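Local coordinates for acyl-CoA-binding domain-containing protein 1 (Oryza sativa Japonica Group, PDB 5H3G) that binds medium- and long-chain acyl-CoA esters with high affinity, binds phosphatidic acid and phosphatidylcholine in vitro, and may take part in phospholipid biosynthesis, at residues E22-N26 with E27-I31. Numbering follows the deposited sequence. Where two conformers were deposited one is given.
Sequences ESTSN and ENKLI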
ATOM      1  N   GLU A  22      -5.119   7.709 -12.604  1.00 19.08           N
ATOM      2  CA  GLU A  22      -6.383   7.297 -12.013  1.00 24.24           C
ATOM      3  C   GLU A  22      -6.787   5.910 -12.490  1.00 20.53           C
ATOM      4  O   GLU A  22      -7.492   5.189 -11.774  1.00 25.48           O
ATOM      5  CB  GLU A  22      -7.468   8.324 -12.354  1.00 32.98           C
ATOM      6  CG  GLU A  22      -8.744   8.180 -11.542  1.00 45.18           C
ATOM      7  CD  GLU A  22      -8.522   8.413 -10.056  1.00 59.84           C
ATOM      8  OE1 GLU A  22      -7.618   9.202  -9.697  1.00 63.28           O
ATOM      9  OE2 GLU A  22      -9.250   7.799  -9.245  1.00 64.62           O
ATOM     10  N   SER A  23      -6.323   5.506 -13.673  1.00 17.53           N
ATOM     11  CA  SER A  23      -6.693   4.227 -14.263  1.00 17.46           C
ATOM     12  C   SER A  23      -5.881   3.065 -13.714  1.00 16.82           C
ATOM     13  O   SER A  23      -6.069   1.933 -14.176  1.00 19.46           O
ATOM     14  CB  SER A  23      -6.542   4.292 -15.786  1.00 21.86           C
ATOM     15  OG  SER A  23      -5.188   4.478 -16.151  1.00 24.96           O
ATOM     16  N   THR A  24      -4.998   3.304 -12.743  1.00 15.38           N
ATOM     17  CA  THR A  24      -4.232   2.217 -12.140  1.00 14.64           C
ATOM     18  C   THR A  24      -5.161   1.103 -11.665  1.00 14.75           C
ATOM     19  O   THR A  24      -6.167   1.358 -10.997  1.00 15.19           O
ATOM     20  CB  THR A  24      -3.402   2.753 -10.970  1.00 15.44           C
ATOM     21  OG1 THR A  24      -2.483   3.743 -11.459  1.00 16.88           O
ATOM     22  CG2 THR A  24      -2.617   1.625 -10.308  1.00 14.96           C
ATOM     23  N   SER A  25      -4.830  -0.131 -12.047  1.00 12.94           N
ATOM     24  CA  SER A  25      -5.667  -1.279 -11.727  1.00 13.65           C
ATOM     25  C   SER A  25      -5.969  -1.333 -10.241  1.00 14.43           C
ATOM     26  O   SER A  25      -5.093  -1.115  -9.400  1.00 12.71           O
ATOM     27  CB  SER A  25      -4.988  -2.584 -12.149  1.00 13.40           C
ATOM     28  OG  SER A  25      -5.749  -3.709 -11.709  1.00 18.56           O
ATOM     29  N   ASN A  26      -7.217  -1.666  -9.924  1.00 16.05           N
ATOM     30  CA  ASN A  26      -7.591  -1.814  -8.523  1.00 16.91           C
ATOM     31  C   ASN A  26      -6.815  -2.940  -7.841  1.00 13.32           C
ATOM     32  O   ASN A  26      -6.645  -2.910  -6.616  1.00 13.44           O
ATOM     33  CB  ASN A  26      -9.092  -2.052  -8.408  1.00 16.36           C
ATOM     34  CG  ASN A  26      -9.598  -1.872  -6.991  1.00 26.29           C
ATOM     35  OD1 ASN A  26     -10.215  -2.776  -6.415  1.00 28.67           O
ATOM     36  ND2 ASN A  26      -9.342  -0.694  -6.417  1.00 26.28           N
ATOM     37  N   GLU A  27      -6.333  -3.937  -8.599  1.00 13.17           N
ATOM     38  CA  GLU A  27      -5.476  -4.956  -7.993  1.00 13.18           C
ATOM     39  C   GLU A  27      -4.279  -4.308  -7.312  1.00 13.33           C
ATOM     40  O   GLU A  27      -3.936  -4.639  -6.169  1.00 14.83           O
ATOM     41  CB  GLU A  27      -5.008  -5.965  -9.052  1.00 16.27           C
ATOM     42  CG  GLU A  27      -6.126  -6.757  -9.694  1.00 14.80           C
ATOM     43  CD  GLU A  27      -5.644  -7.663 -10.823  1.00 21.71           C
ATOM     44  OE1 GLU A  27      -6.473  -8.433 -11.342  1.00 22.13           O
ATOM     45  OE2 GLU A  27      -4.447  -7.609 -11.185  1.00 22.50           O
ATOM     46  N   ASN A  28      -3.652  -3.352  -7.994  1.00 11.99           N
ATOM     47  CA  ASN A  28      -2.473  -2.692  -7.459  1.00 12.96           C
ATOM     48  C   ASN A  28      -2.839  -1.665  -6.401  1.00 10.98           C
ATOM     49  O   ASN A  28      -2.119  -1.529  -5.408  1.00 12.72           O
ATOM     50  CB  ASN A  28      -1.687  -2.069  -8.610  1.00 13.05           C
ATOM     51  CG  ASN A  28      -1.237  -3.116  -9.589  1.00 15.81           C
ATOM     52  OD1 ASN A  28      -1.939  -3.412 -10.558  1.00 17.61           O
ATOM     53  ND2 ASN A  28      -0.095  -3.746  -9.302  1.00 15.89           N
ATOM     54  N   LYS A  29      -3.969  -0.967  -6.571  1.00 11.06           N
ATOM     55  CA  LYS A  29      -4.424  -0.053  -5.529  1.00 10.85           C
ATOM     56  C   LYS A  29      -4.627  -0.793  -4.212  1.00 12.99           C
ATOM     57  O   LYS A  29      -4.297  -0.271  -3.139  1.00 14.46           O
ATOM     58  CB  LYS A  29      -5.721   0.643  -5.956  1.00 11.18           C
ATOM     59  CG  LYS A  29      -5.509   1.623  -7.101  1.00 23.51           C
ATOM     60  CD  LYS A  29      -6.724   2.526  -7.283  1.00 28.21           C
ATOM     61  CE  LYS A  29      -6.571   3.387  -8.528  1.00 39.10           C
ATOM     62  NZ  LYS A  29      -7.731   4.308  -8.753  1.00 47.70           N
ATOM     63  N   LEU A  30      -5.134  -2.027  -4.278  1.00 12.06           N
ATOM     64  CA  LEU A  30      -5.367  -2.796  -3.056  1.00 11.58           C
ATOM     65  C   LEU A  30      -4.054  -3.203  -2.403  1.00 13.75           C
ATOM     66  O   LEU A  30      -3.934  -3.173  -1.173  1.00 12.82           O
ATOM     67  CB  LEU A  30      -6.223  -4.026  -3.365  1.00 12.30           C
ATOM     68  CG  LEU A  30      -7.708  -3.780  -3.617  1.00 13.78           C
ATOM     69  CD1 LEU A  30      -8.349  -5.004  -4.238  1.00 17.27           C
ATOM     70  CD2 LEU A  30      -8.394  -3.405  -2.284  1.00 15.03           C
ATOM     71  N   ILE A  31      -3.066  -3.592  -3.212  1.00 12.92           N
ATOM     72  CA  ILE A  31      -1.757  -3.941  -2.666  0.55 11.25           C
ATOM     73  C   ILE A  31      -1.151  -2.746  -1.942  1.00 14.95           C
ATOM     74  O   ILE A  31      -0.635  -2.871  -0.824  1.00 14.28           O
ATOM     75  CB  ILE A  31      -0.838  -4.464  -3.782  0.55 14.30           C
ATOM     76  CG1 ILE A  31      -1.282  -5.866  -4.207  0.55 12.56           C
ATOM     77  CG2 ILE A  31       0.620  -4.465  -3.324  0.55 15.73           C
ATOM     78  CD1 ILE A  31      -0.754  -6.285  -5.544  0.55 12.60           C
TER
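The side chain of K29 lies back over the loop that leads into its own helix, its methylene chain running across the carbonyl of T24, where K29 CE comes within 3.2 Å of T24 O. The chain is extended beyond CG, and this length carries the ammonium group to the carbonyl of E22, a hydrogen bond of 3.2 Å from K29 NZ to E22 O whose donor is tilted 27° from the carbonyl plane. E22 bends at chi2 (63°) and brings its carboxylate round to the same ammonium group, though the salt bridge from E22 OE2 to K29 NZ is long at 3.8 Å. Were K29 replaced by an alanine, E22 O and the E22 carboxylate would probably lose their cationic partner, and the T24 carbonyl the methylene chain lying across it. The helix start itself is a worked example of N-capping: a chi1 of 174° sets the S25 hydroxyl beside its own carbonyl carbon, where S25 OG accepts from E27 N at 3.2 Å. S25 O then takes K29 N at 3.0 Å, with a weaker bond from N28 N. One residue on, N26 O receives L30 N, and the N26 amide meets L30 through N26 OD1, 3.6 Å from L30 CD1. The side chains of T24 and N28 cross at about a right angle, T24 CG2 against N28 CB, while T24 OG1 hydrogen-bonds to P21 O. L30 also touches K59, which probably contributes to the acyl-CoA site, as in relatives. The contact lies at the surface, where the loop after helix 4-17 enters helix 26-41, with N28 packing on L85 of helix 71-92 and L30 on A58 of helix 57-64.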